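Local atomic coordinates of putative branched-chain amino acid ABC transporter, periplasmic branched-chain amino acid-binding protein (PDB entry 4RU0), a protein that probably binds branched-chain amino acids or related solutes in the periplasm and passes them to an ABC import system. Residues C81-T86 with I91-R96; Y149-M154 with G361-N366; S159-L164 with L197-L202; Y292-D297 with R398-D403. All coordinates share one frame; numbering follows the deposited sequence.

Contact 1 (C81-T86 with I91-R96)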
loop_
_atom_site.group_PDB
_atom_site.type_symbol
_atom_site.label_atom_id
_atom_site.label_comp_id
_atom_site.label_asym_id
_atom_site.label_seq_id
_atom_site.Cartn_x
_atom_site.Cartn_y
_atom_site.Cartn_z
ATOM N N CYS A 81 -19.800 4.731 -1.516
ATOM C CA CYS A 81 -20.598 4.113 -0.472
ATOM C C CYS A 81 -19.857 4.275 0.853
ATOM O O CYS A 81 -18.663 3.996 0.937
ATOM C CB CYS A 81 -20.860 2.638 -0.784
ATOM S SG CYS A 81 -21.809 1.744 0.477
ATOM N N GLU A 82 -20.561 4.748 1.876
ATOM C CA GLU A 82 -19.945 5.001 3.173
ATOM C C GLU A 82 -19.687 3.706 3.940
ATOM O O GLU A 82 -20.611 2.944 4.219
ATOM C CB GLU A 82 -20.826 5.935 4.003
ATOM C CG GLU A 82 -20.246 6.290 5.362
ATOM C CD GLU A 82 -18.899 6.996 5.266
ATOM O OE1 GLU A 82 -18.684 7.774 4.307
ATOM O OE2 GLU A 82 -18.058 6.768 6.159
ATOM N N THR A 83 -18.425 3.462 4.282
ATOM C CA THR A 83 -18.047 2.234 4.976
ATOM C C THR A 83 -17.745 2.492 6.450
ATOM O O THR A 83 -17.666 1.557 7.251
ATOM C CB THR A 83 -16.814 1.573 4.323
ATOM O OG1 THR A 83 -15.635 2.325 4.645
ATOM C CG2 THR A 83 -16.988 1.508 2.808
ATOM N N GLU A 84 -17.569 3.766 6.794
ATOM C CA GLU A 84 -17.260 4.187 8.159
ATOM C C GLU A 84 -16.070 3.438 8.751
ATOM O O GLU A 84 -15.987 3.266 9.971
ATOM C CB GLU A 84 -18.479 4.005 9.060
ATOM C CG GLU A 84 -19.733 4.662 8.520
ATOM C CD GLU A 84 -20.802 4.837 9.578
ATOM O OE1 GLU A 84 -20.452 4.835 10.778
ATOM O OE2 GLU A 84 -21.990 4.977 9.211
ATOM N N TRP A 85 -15.172 2.980 7.878
ATOM C CA TRP A 85 -13.932 2.322 8.281
ATOM C C TRP A 85 -14.181 0.974 8.991
ATOM O O TRP A 85 -13.261 0.392 9.573
ATOM C CB TRP A 85 -13.114 3.273 9.172
ATOM C CG TRP A 85 -11.666 2.905 9.348
ATOM C CD1 TRP A 85 -10.650 3.110 8.456
ATOM C CD2 TRP A 85 -11.071 2.293 10.501
ATOM N NE1 TRP A 85 -9.462 2.649 8.978
ATOM C CE2 TRP A 85 -9.693 2.143 10.232
ATOM C CE3 TRP A 85 -11.571 1.852 11.732
ATOM C CZ2 TRP A 85 -8.810 1.571 11.151
ATOM C CZ3 TRP A 85 -10.693 1.283 12.642
ATOM C CH2 TRP A 85 -9.328 1.149 12.345
ATOM N N THR A 86 -15.411 0.468 8.923
ATOM C CA THR A 86 -15.747 -0.803 9.564
ATOM C C THR A 86 -15.960 -1.933 8.557
ATOM O O THR A 86 -16.261 -1.700 7.384
ATOM C CB THR A 86 -17.021 -0.695 10.427
ATOM O OG1 THR A 86 -18.163 -0.518 9.580
ATOM C CG2 THR A 86 -16.916 0.471 11.400
ATOM N N ILE A 91 -18.624 -4.611 3.998
ATOM C CA ILE A 91 -19.267 -5.770 3.401
ATOM C C ILE A 91 -20.567 -5.395 2.698
ATOM O O ILE A 91 -20.836 -5.866 1.589
ATOM C CB ILE A 91 -19.541 -6.845 4.467
ATOM C CG1 ILE A 91 -18.228 -7.512 4.879
ATOM C CG2 ILE A 91 -20.525 -7.880 3.957
ATOM C CD1 ILE A 91 -18.346 -8.405 6.112
ATOM N N GLU A 92 -21.372 -4.548 3.337
ATOM C CA GLU A 92 -22.619 -4.091 2.728
ATOM C C GLU A 92 -22.370 -3.285 1.456
ATOM O O GLU A 92 -23.152 -3.353 0.510
ATOM C CB GLU A 92 -23.428 -3.251 3.713
ATOM C CG GLU A 92 -23.944 -4.032 4.906
ATOM C CD GLU A 92 -24.637 -3.140 5.918
ATOM O OE1 GLU A 92 -24.797 -1.930 5.629
ATOM O OE2 GLU A 92 -25.016 -3.648 6.999
ATOM N N CYS A 93 -21.285 -2.517 1.442
ATOM C CA CYS A 93 -20.933 -1.730 0.267
ATOM C C CYS A 93 -20.571 -2.641 -0.894
ATOM O O CYS A 93 -21.024 -2.435 -2.017
ATOM C CB CYS A 93 -19.777 -0.771 0.579
ATOM S SG CYS A 93 -20.318 0.732 1.426
ATOM N N TYR A 94 -19.769 -3.660 -0.606
ATOM C CA TYR A 94 -19.372 -4.635 -1.608
ATOM C C TYR A 94 -20.592 -5.320 -2.213
ATOM O O TYR A 94 -20.672 -5.490 -3.427
ATOM C CB TYR A 94 -18.428 -5.673 -1.006
ATOM C CG TYR A 94 -18.228 -6.898 -1.873
ATOM C CD1 TYR A 94 -19.052 -8.013 -1.737
ATOM C CD2 TYR A 94 -17.214 -6.943 -2.826
ATOM C CE1 TYR A 94 -18.877 -9.127 -2.527
ATOM C CE2 TYR A 94 -17.028 -8.060 -3.616
ATOM C CZ TYR A 94 -17.864 -9.149 -3.459
ATOM O OH TYR A 94 -17.689 -10.264 -4.236
ATOM N N GLU A 95 -21.535 -5.715 -1.361
ATOM C CA GLU A 95 -22.736 -6.404 -1.826
ATOM C C GLU A 95 -23.622 -5.473 -2.637
ATOM O O GLU A 95 -24.326 -5.914 -3.544
ATOM C CB GLU A 95 -23.521 -6.984 -0.647
ATOM C CG GLU A 95 -22.814 -8.132 0.052
ATOM C CD GLU A 95 -22.736 -9.388 -0.805
ATOM O OE1 GLU A 95 -23.644 -9.614 -1.633
ATOM O OE2 GLU A 95 -21.765 -10.154 -0.650
ATOM N N ARG A 96 -23.595 -4.185 -2.308
ATOM C CA ARG A 96 -24.359 -3.211 -3.070
ATOM C C ARG A 96 -23.747 -3.010 -4.459
ATOM O O ARG A 96 -24.461 -2.846 -5.445
ATOM C CB ARG A 96 -24.434 -1.883 -2.319
ATOM C CG ARG A 96 -24.681 -0.664 -3.209
ATOM C CD ARG A 96 -25.579 0.374 -2.545
ATOM N NE ARG A 96 -25.111 0.782 -1.223
ATOM C CZ ARG A 96 -25.582 0.288 -0.078
ATOM N NH1 ARG A 96 -26.534 -0.641 -0.089
ATOM N NH2 ARG A 96 -25.097 0.717 1.085
#

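Contact 2 (Y149-M154 with G361-N366)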
loop_
_atom_site.group_PDB
_atom_site.type_symbol
_atom_site.label_atom_id
_atom_site.label_comp_id
_atom_site.label_asym_id
_atom_site.label_seq_id
_atom_site.Cartn_x
_atom_site.Cartn_y
_atom_site.Cartn_z
ATOM N N TYR A 149 -8.599 -14.256 -6.958
ATOM C CA TYR A 149 -9.231 -12.940 -6.988
ATOM C C TYR A 149 -8.842 -12.032 -5.818
ATOM O O TYR A 149 -9.574 -11.113 -5.460
ATOM C CB TYR A 149 -10.751 -13.111 -7.056
ATOM C CG TYR A 149 -11.176 -13.677 -8.389
ATOM C CD1 TYR A 149 -11.305 -15.049 -8.576
ATOM C CD2 TYR A 149 -11.395 -12.843 -9.479
ATOM C CE1 TYR A 149 -11.667 -15.569 -9.803
ATOM C CE2 TYR A 149 -11.759 -13.355 -10.710
ATOM C CZ TYR A 149 -11.891 -14.715 -10.868
ATOM O OH TYR A 149 -12.253 -15.225 -12.092
ATOM N N ASN A 150 -7.672 -12.283 -5.242
ATOM C CA ASN A 150 -7.135 -11.433 -4.185
ATOM C C ASN A 150 -5.758 -10.892 -4.583
ATOM O O ASN A 150 -4.839 -11.667 -4.850
ATOM C CB ASN A 150 -7.050 -12.210 -2.870
ATOM C CG ASN A 150 -6.939 -11.303 -1.660
ATOM O OD1 ASN A 150 -6.196 -10.321 -1.666
ATOM N ND2 ASN A 150 -7.688 -11.628 -0.611
ATOM N N PHE A 151 -5.621 -9.568 -4.625
ATOM C CA PHE A 151 -4.397 -8.934 -5.118
ATOM C C PHE A 151 -3.774 -7.936 -4.134
ATOM O O PHE A 151 -4.137 -6.758 -4.128
ATOM C CB PHE A 151 -4.672 -8.210 -6.445
ATOM C CG PHE A 151 -4.981 -9.129 -7.597
ATOM C CD1 PHE A 151 -4.000 -9.450 -8.526
ATOM C CD2 PHE A 151 -6.254 -9.661 -7.761
ATOM C CE1 PHE A 151 -4.281 -10.288 -9.595
ATOM C CE2 PHE A 151 -6.539 -10.502 -8.826
ATOM C CZ PHE A 151 -5.553 -10.815 -9.746
ATOM N N PRO A 152 -2.808 -8.372 -3.346
ATOM C CA PRO A 152 -2.100 -7.443 -2.472
ATOM C C PRO A 152 -0.997 -6.743 -3.264
ATOM O O PRO A 152 0.164 -7.061 -3.160
ATOM C CB PRO A 152 -1.506 -8.363 -1.430
ATOM C CG PRO A 152 -1.219 -9.591 -2.172
ATOM C CD PRO A 152 -2.254 -9.723 -3.242
ATOM N N VAL A 153 -1.411 -5.797 -4.085
ATOM C CA VAL A 153 -0.565 -5.182 -5.091
ATOM C C VAL A 153 0.549 -4.257 -4.622
ATOM O O VAL A 153 0.390 -3.484 -3.692
ATOM C CB VAL A 153 -1.388 -4.445 -6.157
ATOM C CG1 VAL A 153 -0.607 -4.378 -7.447
ATOM C CG2 VAL A 153 -2.687 -5.163 -6.410
HETATM N N MSE A 154 1.656 -4.345 -5.343
HETATM C CA MSE A 154 2.820 -3.499 -5.189
HETATM C C MSE A 154 3.730 -3.803 -4.031
HETATM O O MSE A 154 4.931 -3.986 -4.250
HETATM C CB MSE A 154 2.336 -2.071 -5.077
HETATM C CG MSE A 154 3.188 -1.179 -5.948
HETATM SE SE MSE A 154 2.274 0.530 -6.062
HETATM C CE MSE A 154 1.478 0.179 -7.811
ATOM N N GLY A 361 -6.555 -8.822 -16.585
ATOM C CA GLY A 361 -5.803 -7.598 -16.783
ATOM C C GLY A 361 -4.760 -7.422 -15.698
ATOM O O GLY A 361 -3.588 -7.163 -15.985
ATOM N N LEU A 362 -5.190 -7.573 -14.448
ATOM C CA LEU A 362 -4.289 -7.496 -13.306
ATOM C C LEU A 362 -3.116 -8.454 -13.452
ATOM O O LEU A 362 -1.971 -8.061 -13.256
ATOM C CB LEU A 362 -5.042 -7.790 -12.009
ATOM C CG LEU A 362 -5.907 -6.648 -11.477
ATOM C CD1 LEU A 362 -6.918 -7.173 -10.490
ATOM C CD2 LEU A 362 -5.029 -5.589 -10.829
ATOM N N GLU A 363 -3.401 -9.702 -13.820
ATOM C CA GLU A 363 -2.361 -10.726 -13.910
ATOM C C GLU A 363 -1.433 -10.507 -15.106
ATOM O O GLU A 363 -0.390 -11.154 -15.223
ATOM C CB GLU A 363 -2.989 -12.123 -13.974
ATOM C CG GLU A 363 -3.739 -12.506 -12.698
ATOM C CD GLU A 363 -4.067 -13.986 -12.602
ATOM O OE1 GLU A 363 -4.342 -14.613 -13.643
ATOM O OE2 GLU A 363 -4.055 -14.524 -11.471
ATOM N N HIS A 364 -1.799 -9.587 -15.991
ATOM C CA HIS A 364 -0.954 -9.292 -17.140
ATOM C C HIS A 364 -0.437 -7.859 -17.112
ATOM O O HIS A 364 0.041 -7.347 -18.119
ATOM C CB HIS A 364 -1.709 -9.562 -18.442
ATOM C CG HIS A 364 -1.871 -11.017 -18.743
ATOM N ND1 HIS A 364 -2.825 -11.801 -18.130
ATOM C CD2 HIS A 364 -1.183 -11.839 -19.568
ATOM C CE1 HIS A 364 -2.724 -13.040 -18.574
ATOM N NE2 HIS A 364 -1.735 -13.090 -19.449
ATOM N N LEU A 365 -0.530 -7.220 -15.951
ATOM C CA LEU A 365 0.016 -5.884 -15.785
ATOM C C LEU A 365 1.508 -5.878 -16.074
ATOM O O LEU A 365 2.253 -6.714 -15.568
ATOM C CB LEU A 365 -0.237 -5.361 -14.374
ATOM C CG LEU A 365 -1.446 -4.450 -14.186
ATOM C CD1 LEU A 365 -1.486 -3.926 -12.758
ATOM C CD2 LEU A 365 -1.401 -3.308 -15.179
ATOM N N ASN A 366 1.932 -4.939 -16.908
ATOM C CA ASN A 366 3.345 -4.758 -17.206
ATOM C C ASN A 366 3.640 -3.278 -17.373
ATOM O O ASN A 366 3.658 -2.752 -18.485
ATOM C CB ASN A 366 3.750 -5.537 -18.458
ATOM C CG ASN A 366 5.258 -5.647 -18.616
ATOM O OD1 ASN A 366 6.001 -4.717 -18.296
ATOM N ND2 ASN A 366 5.717 -6.789 -19.115
#

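Contact 3 (S159-L164 with L197-L202)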
loop_
_atom_site.group_PDB
_atom_site.type_symbol
_atom_site.label_atom_id
_atom_site.label_comp_id
_atom_site.label_asym_id
_atom_site.label_seq_id
_atom_site.Cartn_x
_atom_site.Cartn_y
_atom_site.Cartn_z
ATOM N N SER A 159 7.743 -8.331 1.483
ATOM C CA SER A 159 8.666 -7.576 0.641
ATOM C C SER A 159 9.183 -6.331 1.351
ATOM O O SER A 159 10.333 -5.951 1.177
ATOM C CB SER A 159 7.994 -7.173 -0.672
ATOM O OG SER A 159 7.648 -8.306 -1.439
ATOM N N GLU A 160 8.321 -5.696 2.141
ATOM C CA GLU A 160 8.699 -4.483 2.853
ATOM C C GLU A 160 9.867 -4.765 3.787
ATOM O O GLU A 160 10.806 -3.974 3.873
ATOM C CB GLU A 160 7.529 -3.910 3.646
ATOM C CG GLU A 160 7.814 -2.517 4.195
ATOM C CD GLU A 160 6.788 -2.067 5.217
ATOM O OE1 GLU A 160 6.166 -2.937 5.871
ATOM O OE2 GLU A 160 6.607 -0.842 5.372
ATOM N N ALA A 161 9.808 -5.905 4.470
ATOM C CA ALA A 161 10.893 -6.332 5.340
ATOM C C ALA A 161 12.190 -6.403 4.553
ATOM O O ALA A 161 13.212 -5.869 4.984
ATOM C CB ALA A 161 10.576 -7.678 5.974
ATOM N N SER A 162 12.139 -7.043 3.389
ATOM C CA SER A 162 13.326 -7.171 2.550
ATOM C C SER A 162 13.887 -5.811 2.128
ATOM O O SER A 162 15.085 -5.583 2.241
ATOM C CB SER A 162 13.022 -8.011 1.314
ATOM O OG SER A 162 14.206 -8.263 0.574
ATOM N N THR A 163 13.025 -4.915 1.649
ATOM C CA THR A 163 13.469 -3.575 1.253
ATOM C C THR A 163 14.037 -2.803 2.442
ATOM O O THR A 163 15.013 -2.064 2.301
ATOM C CB THR A 163 12.333 -2.738 0.626
ATOM O OG1 THR A 163 11.356 -2.422 1.622
ATOM C CG2 THR A 163 11.671 -3.489 -0.496
ATOM N N LEU A 164 13.418 -2.969 3.609
ATOM C CA LEU A 164 13.914 -2.354 4.835
ATOM C C LEU A 164 15.354 -2.796 5.082
ATOM O O LEU A 164 16.234 -1.967 5.307
ATOM C CB LEU A 164 13.020 -2.719 6.031
ATOM C CG LEU A 164 13.319 -2.165 7.441
ATOM C CD1 LEU A 164 14.229 -3.095 8.238
ATOM C CD2 LEU A 164 13.900 -0.746 7.372
ATOM N N LEU A 197 7.452 -10.950 11.201
ATOM C CA LEU A 197 8.218 -11.889 12.030
ATOM C C LEU A 197 8.939 -12.938 11.189
ATOM O O LEU A 197 10.145 -13.139 11.334
ATOM C CB LEU A 197 7.307 -12.581 13.046
ATOM C CG LEU A 197 6.875 -11.701 14.218
ATOM C CD1 LEU A 197 5.798 -12.391 15.036
ATOM C CD2 LEU A 197 8.070 -11.329 15.095
ATOM N N GLY A 198 8.196 -13.605 10.313
ATOM C CA GLY A 198 8.776 -14.584 9.409
ATOM C C GLY A 198 9.942 -14.080 8.574
ATOM O O GLY A 198 11.065 -14.584 8.701
ATOM N N PRO A 199 9.691 -13.077 7.716
ATOM C CA PRO A 199 10.750 -12.622 6.804
ATOM C C PRO A 199 11.971 -12.046 7.525
ATOM O O PRO A 199 13.098 -12.268 7.076
ATOM C CB PRO A 199 10.050 -11.549 5.956
ATOM C CG PRO A 199 8.866 -11.135 6.742
ATOM C CD PRO A 199 8.429 -12.345 7.515
ATOM N N LEU A 200 11.764 -11.334 8.627
ATOM C CA LEU A 200 12.895 -10.756 9.354
ATOM C C LEU A 200 13.767 -11.841 9.966
ATOM O O LEU A 200 14.984 -11.695 10.037
ATOM C CB LEU A 200 12.414 -9.781 10.431
ATOM C CG LEU A 200 12.013 -8.428 9.824
ATOM C CD1 LEU A 200 11.454 -7.476 10.868
ATOM C CD2 LEU A 200 13.192 -7.800 9.100
ATOM N N LYS A 201 13.150 -12.939 10.389
ATOM C CA LYS A 201 13.904 -14.058 10.938
ATOM C C LYS A 201 14.765 -14.709 9.852
ATOM O O LYS A 201 15.937 -15.027 10.080
ATOM C CB LYS A 201 12.962 -15.089 11.555
ATOM C CG LYS A 201 13.679 -16.294 12.134
ATOM C CD LYS A 201 12.691 -17.304 12.701
ATOM C CE LYS A 201 11.969 -18.042 11.595
ATOM N NZ LYS A 201 11.017 -19.049 12.135
ATOM N N LEU A 202 14.174 -14.904 8.676
ATOM C CA LEU A 202 14.896 -15.441 7.530
ATOM C C LEU A 202 16.078 -14.548 7.134
ATOM O O LEU A 202 17.202 -15.027 6.987
ATOM C CB LEU A 202 13.944 -15.618 6.343
ATOM C CG LEU A 202 14.556 -16.019 4.993
ATOM C CD1 LEU A 202 15.319 -17.327 5.123
ATOM C CD2 LEU A 202 13.472 -16.129 3.933
#

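Contact 4 (Y292-D297 with R398-D403)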
loop_
_atom_site.group_PDB
_atom_site.type_symbol
_atom_site.label_atom_id
_atom_site.label_comp_id
_atom_site.label_asym_id
_atom_site.label_seq_id
_atom_site.Cartn_x
_atom_site.Cartn_y
_atom_site.Cartn_z
ATOM N N TYR A 292 4.334 5.286 -2.314
ATOM C CA TYR A 292 3.795 6.462 -2.977
ATOM C C TYR A 292 4.200 7.767 -2.285
ATOM O O TYR A 292 3.413 8.344 -1.557
ATOM C CB TYR A 292 2.275 6.368 -3.107
ATOM C CG TYR A 292 1.596 5.556 -2.033
ATOM C CD1 TYR A 292 1.496 6.031 -0.751
ATOM C CD2 TYR A 292 1.043 4.323 -2.312
ATOM C CE1 TYR A 292 0.871 5.311 0.228
ATOM C CE2 TYR A 292 0.426 3.592 -1.336
ATOM C CZ TYR A 292 0.343 4.094 -0.064
ATOM O OH TYR A 292 -0.267 3.380 0.927
ATOM N N PRO A 293 5.422 8.218 -2.519
ATOM C CA PRO A 293 6.019 9.368 -1.824
ATOM C C PRO A 293 5.196 10.652 -1.918
ATOM O O PRO A 293 4.592 10.937 -2.957
ATOM C CB PRO A 293 7.363 9.551 -2.538
ATOM C CG PRO A 293 7.185 8.897 -3.868
ATOM C CD PRO A 293 6.287 7.724 -3.604
ATOM N N ALA A 294 5.175 11.412 -0.828
ATOM C CA ALA A 294 4.561 12.733 -0.831
ATOM C C ALA A 294 5.255 13.642 -1.843
ATOM O O ALA A 294 6.432 13.456 -2.153
ATOM C CB ALA A 294 4.614 13.349 0.560
ATOM N N GLY A 295 4.517 14.620 -2.358
ATOM C CA GLY A 295 5.057 15.560 -3.323
ATOM C C GLY A 295 4.019 15.956 -4.350
ATOM O O GLY A 295 3.263 15.115 -4.836
ATOM N N SER A 296 3.977 17.242 -4.680
ATOM C CA SER A 296 3.016 17.749 -5.652
ATOM C C SER A 296 3.723 18.259 -6.899
ATOM O O SER A 296 3.183 19.081 -7.644
ATOM C CB SER A 296 2.167 18.861 -5.035
ATOM O OG SER A 296 2.987 19.897 -4.522
ATOM N N ASP A 297 4.937 17.768 -7.125
ATOM C CA ASP A 297 5.752 18.253 -8.231
ATOM C C ASP A 297 6.063 17.170 -9.260
ATOM O O ASP A 297 6.909 17.359 -10.134
ATOM C CB ASP A 297 7.053 18.856 -7.697
ATOM C CG ASP A 297 6.827 20.159 -6.956
ATOM O OD1 ASP A 297 5.929 20.929 -7.361
ATOM O OD2 ASP A 297 7.548 20.413 -5.967
ATOM N N ARG A 398 10.414 3.603 -1.393
ATOM C CA ARG A 398 11.360 4.701 -1.264
ATOM C C ARG A 398 11.411 5.177 0.178
ATOM O O ARG A 398 10.435 5.050 0.916
ATOM C CB ARG A 398 10.982 5.857 -2.192
ATOM C CG ARG A 398 11.065 5.516 -3.667
ATOM C CD ARG A 398 10.581 6.667 -4.532
ATOM N NE ARG A 398 11.429 7.849 -4.415
ATOM C CZ ARG A 398 12.411 8.152 -5.259
ATOM N NH1 ARG A 398 12.672 7.357 -6.286
ATOM N NH2 ARG A 398 13.132 9.251 -5.076
ATOM N N VAL A 399 12.555 5.718 0.578
ATOM C CA VAL A 399 12.711 6.262 1.918
ATOM C C VAL A 399 12.555 7.778 1.883
ATOM O O VAL A 399 13.118 8.445 1.020
ATOM C CB VAL A 399 14.078 5.896 2.516
ATOM C CG1 VAL A 399 14.187 6.391 3.957
ATOM C CG2 VAL A 399 14.304 4.390 2.431
ATOM N N GLN A 400 11.773 8.318 2.807
ATOM C CA GLN A 400 11.646 9.762 2.918
ATOM C C GLN A 400 11.875 10.203 4.358
ATOM O O GLN A 400 11.579 9.457 5.296
ATOM C CB GLN A 400 10.277 10.229 2.419
ATOM C CG GLN A 400 9.107 9.666 3.188
ATOM C CD GLN A 400 7.785 10.063 2.578
ATOM O OE1 GLN A 400 7.694 10.294 1.373
ATOM N NE2 GLN A 400 6.749 10.148 3.407
ATOM N N GLN A 401 12.406 11.415 4.521
ATOM C CA GLN A 401 12.807 11.920 5.832
ATOM C C GLN A 401 11.990 13.138 6.260
ATOM O O GLN A 401 11.730 14.040 5.458
ATOM C CB GLN A 401 14.301 12.262 5.824
ATOM C CG GLN A 401 14.834 12.810 7.137
ATOM C CD GLN A 401 16.347 12.726 7.218
ATOM O OE1 GLN A 401 17.048 12.998 6.243
ATOM N NE2 GLN A 401 16.858 12.328 8.378
ATOM N N TRP A 402 11.598 13.158 7.531
ATOM C CA TRP A 402 10.751 14.215 8.079
ATOM C C TRP A 402 11.569 15.296 8.789
ATOM O O TRP A 402 12.409 14.982 9.638
ATOM C CB TRP A 402 9.738 13.591 9.039
ATOM C CG TRP A 402 8.805 14.546 9.706
ATOM C CD1 TRP A 402 8.797 14.896 11.026
ATOM C CD2 TRP A 402 7.721 15.257 9.095
ATOM N NE1 TRP A 402 7.777 15.783 11.273
ATOM C CE2 TRP A 402 7.105 16.025 10.105
ATOM C CE3 TRP A 402 7.216 15.324 7.791
ATOM C CZ2 TRP A 402 6.007 16.848 9.852
ATOM C CZ3 TRP A 402 6.128 16.143 7.541
ATOM C CH2 TRP A 402 5.534 16.894 8.569
ATOM N N ASP A 403 11.335 16.563 8.453
ATOM C CA ASP A 403 12.104 17.641 9.081
ATOM C C ASP A 403 11.289 18.428 10.109
ATOM O O ASP A 403 11.776 19.394 10.693
ATOM C CB ASP A 403 12.676 18.594 8.021
ATOM C CG ASP A 403 11.600 19.269 7.176
ATOM O OD1 ASP A 403 10.458 19.454 7.651
ATOM O OD2 ASP A 403 11.909 19.636 6.022
#

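Contact 1 (C81-T86 with I91-R96)
The guanidinium of Arg-96 lies against the disulfide that joins Cys-81 to Cys-93: NH2 of Arg-96 comes within 3.5 Å of Cys-81 SG, the sulfur meeting the flat group obliquely, while one face looks from farther off toward the carbonyl O of Glu-92, one helical turn back. The disulfide staples the end of strand 76-82 to the following helix 87-97, a beta-alpha unit of the periplasmic binding protein fold. The Tyr-94 ring has Glu-95 OE2 at its edge, in plane, and meets Tyr-109 edge to face; the Trp-85 indole stacks on Tyr-46 and meets Tyr-41 edge to face. SG of Cys-81 and SG of Cys-93 lie 2.0 Å apart with a left-handed twist of -80° about their bond. Cys-81 reaches across because its SG is trans to the backbone N (chi1 178°), whereas Cys-93 SG lies trans to its own carbonyl carbon. Thr-83 CG2 rests 3.7 Å from Cys-93 SG, a further apolar neighbour of the bridge. Between the cysteines the chain reverses through a type I' turn from Thr-83 to Thr-86, the helix N-cap. Thr-83 O is gripped twice, by Thr-86 N at 3.0 Å and by Thr-86 OG1 at 3.2 Å, the hydroxyl arriving almost end-on to the carbonyl.

Contact 2 (Y149-M154 with G361-N366)
Leu-362, on the last part of helix 355-363, packs over one face of the Phe-151 ring and carries most of the contact. The arrangement is helix-on-strand packing inside one lobe of the periplasmic binding protein fold, where the short strand 150-151 pairs in parallel with strand 131-132. Two parts of the leucine touch the ring: CB of Leu-362 sits 3.6 Å from Phe-151 CE1, and the CD1 methyl hangs over the middle of the same face, 3.7 Å from the ring centroid and only 11° off its normal, a clear CH-pi contact. Phe-151 CG is trans to its carbonyl carbon (chi1 -68°), which swings the ring out toward the helix. Glu-363 comes next and takes the edge instead of the face: its CG lies in the ring plane, 3.9 Å from CE1 of Phe-151. From there the extended chain carries the carboxylate past the ring, and OE2 pairs with Arg-441 in a salt bridge and with His-391 in a hydrogen bond. His-391 also stacks on Phe-151 and takes part in a bond with Asn-150 O, so one imidazole ties the strand to the glutamate. Past the helix, Leu-365 N donates to Leu-362 O at 3.2 Å.

Contact 3 (S159-L164 with L197-L202)
Ala-161 and Pro-199 meet where helix 157-172 lies beside helix 197-207, and the small alanine side chain is consistent with the close approach, 6.3 Å between CA of Ala-161 and CA of Leu-200. These helices flank the mixed sheet of the second lobe in an alpha/beta arrangement, and helix 197-207 belongs to the beta-alpha-beta crossover from strand 182-188 to strand 210-216. At the tight end, Ala-161 CB is held 3.9 Å from CB of Pro-199 and just as near its CG, so the methyl abuts one side of the pyrrolidine ring. Leu-200 fills the flank nearer the sheet: with CG trans to its carbonyl carbon (chi1 -78°), its branch turns back toward the other helix. Beneath the pair, Phe-239 of strand 237-241 receives both Leu-200 and Leu-164, the latter aimed at helix 197-207 but not in close contact. Leu-421 of helix 418-435 also touches Pro-199. The loose side belongs to Leu-197, Gly-198 and Lys-201, which lie on the far surface of their helix, away from Ala-161; Lys-201 is exposed. The contact is purely apolar and small, and its second touch is Leu-200 CD2 at 4.1 Å from Ala-161 CB.

Contact 4 (Y292-D297 with R398-D403)
Pro-293 presents its ring at a slant to the Arg-398 side chain, meeting chiefly the aliphatic stem: Pro-293 CG is 4.1 Å from CD of Arg-398. The guanidinium is turned obliquely to the same CG after a bend at chi3, and its charge makes a cation-pi contact with Trp-413. Gln-400 comes at the proline from the next position on this side of the strand. Its CG is wedged between the backbone N and the carbonyl carbon (chi1 61°), and the chain then runs straight, carrying OE1 of Gln-400 to 3.7 Å from Pro-293 CA and 4.0 Å from CB of that proline. In the periplasmic binding protein fold this places the loop that leaves strand 287-290 against strand 396-402, which runs antiparallel beside strand 287-290 in the mixed sheet. The loop is further fixed by Asn-328 of helix 325-348, whose ND2 bonds the carbonyls of Pro-293 and Gly-295. The Tyr-292 side chain sets off away from the strand and touches Trp-269, which lines the pocket holding the bound polyether. Ala-294 CB lies 4.4 Å from Gln-400 OE1, and Val-325 touches both residues. The amide oxygen also approaches Ala-294 N, 3.5 Å away from Gln-400 OE1.

Contacts 1 and 2 belong to one lobe of the bilobed fold, with centres 23 Å apart. In the other lobe, contact 3 packs its helices on the mixed sheet to which strand 396-402 of contact 4 belongs, the centres of contacts 3 and 4 being 22 Å apart. Contact 1 closes first along the chain; contact 3 is nested within the long loop closed by contact 2, and contacts 2 and 4 interleave, because the chain passes between the lobes more than once. Such repeated crossing is characteristic of the hinged binding proteins of this family. The polyether found between the lobes marks the probable solute cleft. In contact 1 the side chain of Thr-83 is about 9 Å from the bound P3G, and Tyr-292 of contact 4 touches Trp-269, which lines its pocket.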